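Local atomic coordinates of putative 6-pyruvoyl tetrahydrobiopterin synthase (Caenorhabditis elegans, PDB entry 2G64), a protein that probably converts 7,8-dihydroneopterin triphosphate into 6-pyruvoyl tetrahydropterin with release of triphosphate, a zinc-dependent step in making the cofactor tetrahydrobiopterin. Residues Met9-Leu21 and Met75-Asp88. The protein carries 1 engineered substitution. Numbering follows the deposited sequence. Where two conformers were deposited one is given.
With ZN (zinc ion), chain D.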
# COMPACT_ATOMS: atom_id res chain seq x y z
N MET A 9 -13.42 1.36 16.02
CA MET A 9 -13.50 0.27 15.06
C MET A 9 -13.79 0.91 13.70
O MET A 9 -14.76 1.69 13.55
CB MET A 9 -14.66 -0.66 15.45
CG MET A 9 -15.13 -1.61 14.37
SD MET A 9 -16.64 -2.42 14.93
CE MET A 9 -17.06 -3.32 13.44
N GLU A 10 -12.94 0.59 12.73
CA GLU A 10 -13.04 1.23 11.42
C GLU A 10 -13.06 0.17 10.36
O GLU A 10 -12.30 -0.79 10.41
CB GLU A 10 -11.86 2.18 11.21
CG GLU A 10 -11.89 2.93 9.87
CD GLU A 10 -10.79 3.97 9.79
OE1 GLU A 10 -9.60 3.64 10.03
OE2 GLU A 10 -11.10 5.13 9.50
N ARG A 11 -13.94 0.34 9.38
CA ARG A 11 -14.13 -0.64 8.32
C ARG A 11 -13.97 0.09 6.98
O ARG A 11 -14.51 1.18 6.78
CB ARG A 11 -15.53 -1.25 8.45
CG ARG A 11 -15.98 -2.06 7.24
CD ARG A 11 -15.12 -3.28 7.08
NE ARG A 11 -15.59 -4.11 5.98
CZ ARG A 11 -15.23 -5.37 5.79
NH1 ARG A 11 -14.40 -5.95 6.65
NH2 ARG A 11 -15.70 -6.06 4.76
N VAL A 12 -13.19 -0.52 6.09
CA VAL A 12 -12.78 0.13 4.82
C VAL A 12 -13.46 -0.61 3.68
O VAL A 12 -13.43 -1.84 3.62
CB VAL A 12 -11.24 0.06 4.61
CG1 VAL A 12 -10.83 0.76 3.28
CG2 VAL A 12 -10.46 0.67 5.83
N ASP A 13 -14.08 0.14 2.77
CA ASP A 13 -14.64 -0.47 1.55
C ASP A 13 -14.40 0.56 0.44
O ASP A 13 -13.66 1.52 0.65
CB ASP A 13 -16.13 -0.76 1.75
CG ASP A 13 -16.63 -1.91 0.90
OD1 ASP A 13 -16.20 -2.06 -0.26
OD2 ASP A 13 -17.49 -2.67 1.39
N SER A 14 -14.96 0.33 -0.74
CA SER A 14 -14.71 1.23 -1.88
C SER A 14 -15.91 1.22 -2.82
O SER A 14 -16.73 0.30 -2.78
CB SER A 14 -13.48 0.78 -2.64
OG SER A 14 -13.67 -0.54 -3.11
N PHE A 15 -15.99 2.23 -3.68
CA PHE A 15 -16.99 2.27 -4.75
C PHE A 15 -16.44 3.00 -5.97
O PHE A 15 -15.60 3.88 -5.85
CB PHE A 15 -18.33 2.85 -4.28
CG PHE A 15 -18.27 4.31 -3.81
CD1 PHE A 15 -18.60 5.35 -4.67
CD2 PHE A 15 -17.91 4.62 -2.48
CE1 PHE A 15 -18.55 6.69 -4.24
CE2 PHE A 15 -17.85 5.95 -2.03
CZ PHE A 15 -18.18 6.99 -2.91
N SER A 16 -16.90 2.62 -7.15
CA SER A 16 -16.44 3.26 -8.37
C SER A 16 -17.56 4.15 -8.89
O SER A 16 -18.72 3.73 -8.95
CB SER A 16 -15.99 2.21 -9.38
OG SER A 16 -14.85 1.50 -8.91
N ALA A 17 -17.24 5.40 -9.21
CA ALA A 17 -18.30 6.29 -9.67
C ALA A 17 -17.75 7.33 -10.62
O ALA A 17 -16.56 7.70 -10.57
CB ALA A 17 -19.02 6.97 -8.49
N ALA A 18 -18.63 7.82 -11.49
CA ALA A 18 -18.32 8.97 -12.33
C ALA A 18 -18.86 10.24 -11.67
O ALA A 18 -19.86 10.21 -10.94
CB ALA A 18 -18.98 8.78 -13.73
N HIS A 19 -18.24 11.36 -11.97
CA HIS A 19 -18.84 12.65 -11.63
C HIS A 19 -18.27 13.78 -12.48
O HIS A 19 -17.32 13.58 -13.25
CB HIS A 19 -18.71 12.93 -10.11
CG HIS A 19 -17.37 13.45 -9.66
ND1 HIS A 19 -17.25 14.38 -8.66
CD2 HIS A 19 -16.11 13.13 -10.04
CE1 HIS A 19 -15.97 14.65 -8.45
NE2 HIS A 19 -15.25 13.89 -9.27
N ARG A 20 -18.90 14.94 -12.38
CA ARG A 20 -18.36 16.17 -12.95
C ARG A 20 -18.63 17.27 -11.92
O ARG A 20 -19.74 17.37 -11.37
CB ARG A 20 -19.09 16.48 -14.26
CG ARG A 20 -18.73 17.87 -14.80
CD ARG A 20 -19.70 18.28 -15.91
NE ARG A 20 -19.19 19.47 -16.58
CZ ARG A 20 -19.95 20.40 -17.15
NH1 ARG A 20 -21.28 20.33 -17.09
NH2 ARG A 20 -19.36 21.43 -17.76
N LEU A 21 -17.61 18.08 -11.62
CA LEU A 21 -17.79 19.18 -10.68
C LEU A 21 -18.35 20.38 -11.46
O LEU A 21 -17.69 20.91 -12.36
CB LEU A 21 -16.46 19.54 -10.01
CG LEU A 21 -15.92 18.40 -9.12
CD1 LEU A 21 -14.66 18.90 -8.42
CD2 LEU A 21 -17.02 18.01 -8.08
N MET A 75 -23.52 -0.57 5.67
CA MET A 75 -22.62 0.07 4.69
C MET A 75 -22.99 -0.33 3.25
O MET A 75 -22.91 0.50 2.34
CB MET A 75 -21.16 -0.27 4.99
CG MET A 75 -20.63 0.48 6.21
SD MET A 75 -18.93 0.05 6.63
CE MET A 75 -18.01 0.58 5.16
N SER A 76 -23.38 -1.58 3.04
CA SER A 76 -23.82 -2.05 1.72
C SER A 76 -24.99 -1.23 1.19
O SER A 76 -25.04 -0.87 0.01
CB SER A 76 -24.20 -3.54 1.75
OG SER A 76 -24.27 -4.08 0.44
N LEU A 77 -25.94 -0.93 2.07
CA LEU A 77 -27.11 -0.13 1.71
C LEU A 77 -26.71 1.24 1.19
O LEU A 77 -27.26 1.73 0.18
CB LEU A 77 -28.03 0.02 2.92
CG LEU A 77 -28.88 -1.19 3.26
CD1 LEU A 77 -29.70 -0.86 4.49
CD2 LEU A 77 -29.80 -1.56 2.08
N VAL A 78 -25.73 1.86 1.84
CA VAL A 78 -25.22 3.14 1.40
C VAL A 78 -24.46 2.99 0.07
O VAL A 78 -24.64 3.79 -0.86
CB VAL A 78 -24.31 3.80 2.48
CG1 VAL A 78 -23.87 5.19 2.05
CG2 VAL A 78 -25.04 3.86 3.85
N LEU A 79 -23.60 1.98 -0.01
CA LEU A 79 -22.75 1.78 -1.18
C LEU A 79 -23.60 1.50 -2.43
O LEU A 79 -23.23 1.86 -3.54
CB LEU A 79 -21.76 0.65 -0.93
CG LEU A 79 -20.57 1.04 -0.03
CD1 LEU A 79 -19.89 -0.25 0.46
CD2 LEU A 79 -19.59 1.93 -0.79
N ASP A 80 -24.76 0.88 -2.24
CA ASP A 80 -25.66 0.56 -3.35
C ASP A 80 -26.10 1.83 -4.08
O ASP A 80 -26.37 1.81 -5.28
CB ASP A 80 -26.91 -0.15 -2.82
CG ASP A 80 -26.71 -1.63 -2.58
OD1 ASP A 80 -25.66 -2.19 -2.96
OD2 ASP A 80 -27.61 -2.23 -1.96
N THR A 81 -26.21 2.92 -3.33
CA THR A 81 -26.62 4.21 -3.88
C THR A 81 -25.59 4.88 -4.81
O THR A 81 -25.95 5.75 -5.61
CB THR A 81 -27.03 5.23 -2.79
OG1 THR A 81 -25.88 5.78 -2.11
CG2 THR A 81 -28.02 4.61 -1.78
N VAL A 82 -24.32 4.50 -4.67
CA VAL A 82 -23.24 5.20 -5.37
C VAL A 82 -22.33 4.28 -6.22
O VAL A 82 -21.68 4.74 -7.16
CB VAL A 82 -22.36 6.02 -4.38
CG1 VAL A 82 -23.18 7.14 -3.76
CG2 VAL A 82 -21.80 5.11 -3.26
N ASP A 83 -22.28 3.00 -5.91
CA ASP A 83 -21.35 2.17 -6.63
C ASP A 83 -21.73 1.94 -8.10
O ASP A 83 -22.89 1.61 -8.40
CB ASP A 83 -21.10 0.84 -5.95
CG ASP A 83 -20.07 0.03 -6.69
OD1 ASP A 83 -18.93 0.52 -6.85
OD2 ASP A 83 -20.41 -1.06 -7.18
N HIS A 84 -20.75 2.06 -9.00
CA HIS A 84 -21.00 1.96 -10.45
C HIS A 84 -22.10 2.90 -10.96
O HIS A 84 -22.83 2.60 -11.90
CB HIS A 84 -21.26 0.51 -10.84
CG HIS A 84 -20.00 -0.30 -10.89
ND1 HIS A 84 -19.41 -0.83 -9.77
CD2 HIS A 84 -19.17 -0.59 -11.92
CE1 HIS A 84 -18.29 -1.45 -10.11
NE2 HIS A 84 -18.12 -1.32 -11.41
N ARG A 85 -22.17 4.07 -10.34
CA ARG A 85 -23.11 5.10 -10.72
C ARG A 85 -22.41 6.40 -11.11
O ARG A 85 -21.20 6.58 -10.90
CB ARG A 85 -24.09 5.37 -9.56
CG ARG A 85 -24.82 4.10 -9.08
CD ARG A 85 -26.26 4.42 -8.76
NE ARG A 85 -26.90 3.38 -7.96
CZ ARG A 85 -27.71 2.45 -8.46
NH1 ARG A 85 -27.98 2.43 -9.75
NH2 ARG A 85 -28.25 1.55 -7.65
N ASN A 86 -23.20 7.31 -11.66
CA ASN A 86 -22.78 8.68 -11.90
C ASN A 86 -23.38 9.56 -10.78
O ASN A 86 -24.62 9.70 -10.68
CB ASN A 86 -23.29 9.11 -13.28
CG ASN A 86 -22.88 10.51 -13.64
OD1 ASN A 86 -23.05 11.43 -12.85
ND2 ASN A 86 -22.36 10.68 -14.85
N LEU A 87 -22.52 10.14 -9.94
CA LEU A 87 -23.01 10.82 -8.73
C LEU A 87 -24.02 11.93 -9.06
O LEU A 87 -25.08 12.00 -8.45
CB LEU A 87 -21.85 11.38 -7.90
CG LEU A 87 -20.79 10.37 -7.41
CD1 LEU A 87 -19.79 11.10 -6.48
CD2 LEU A 87 -21.48 9.25 -6.67
N ASP A 88 -23.69 12.76 -10.03
CA ASP A 88 -24.49 13.95 -10.33
C ASP A 88 -25.79 13.62 -11.04
O ASP A 88 -26.76 14.36 -10.91
CB ASP A 88 -23.67 14.91 -11.18
CG ASP A 88 -22.28 15.09 -10.64
OD1 ASP A 88 -22.12 15.73 -9.57
OD2 ASP A 88 -21.35 14.55 -11.25
ZN ZN D . -13.14 14.04 -9.43
O HOH W 1 -12.59 15.57 -8.59
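Phe-15 and Val-82 pack at the buried centre of this contact, where helix 68-80 lies against strand 6-19 on one face of the sheet of the tunnelling fold (T-fold) of the PTPS family. Val-82 CG2 sits over one ring face, 3.6 Å from the centroid of Phe-15, in a CH-pi contact. CG of Phe-15 stands between its backbone N and carbonyl carbon (chi1 62°), which brings the ring against Val-82 and Leu-79; Leu-79 CD2 lies obliquely 3.6 Å from Phe-15 CD2. The side at Asp-13 and exposed Ser-14 is more open, with Leu-79 CD1 3.5 Å from Asp-13 OD2. Met-75 SD rests on Arg-11 CG, whose guanidinium leads off to Asn-133 of a neighbouring subunit. Asp-83 joins the strand to His-84, which packs beside His-44 and Cys-38 of a second subunit and probably belongs to the charge relay. OD1 of Asp-83 takes Ser-16 N at 2.9 Å, and its OD2 receives His-84 ND1 from above the carboxylate plane, which probably helps to orient the ring. Replacing Asp-83 by alanine removes both oxygens and is likely to leave Ser-16 N without this acceptor and the His-84 ring freer to turn. Where the type II turn Val-82 to Arg-85 ends, Ala-18 N bonds Arg-85 O. His-19 NE2 binds zinc; just past it, Asp-88 OD2 accepts Arg-20 N at 2.7 Å on its syn side.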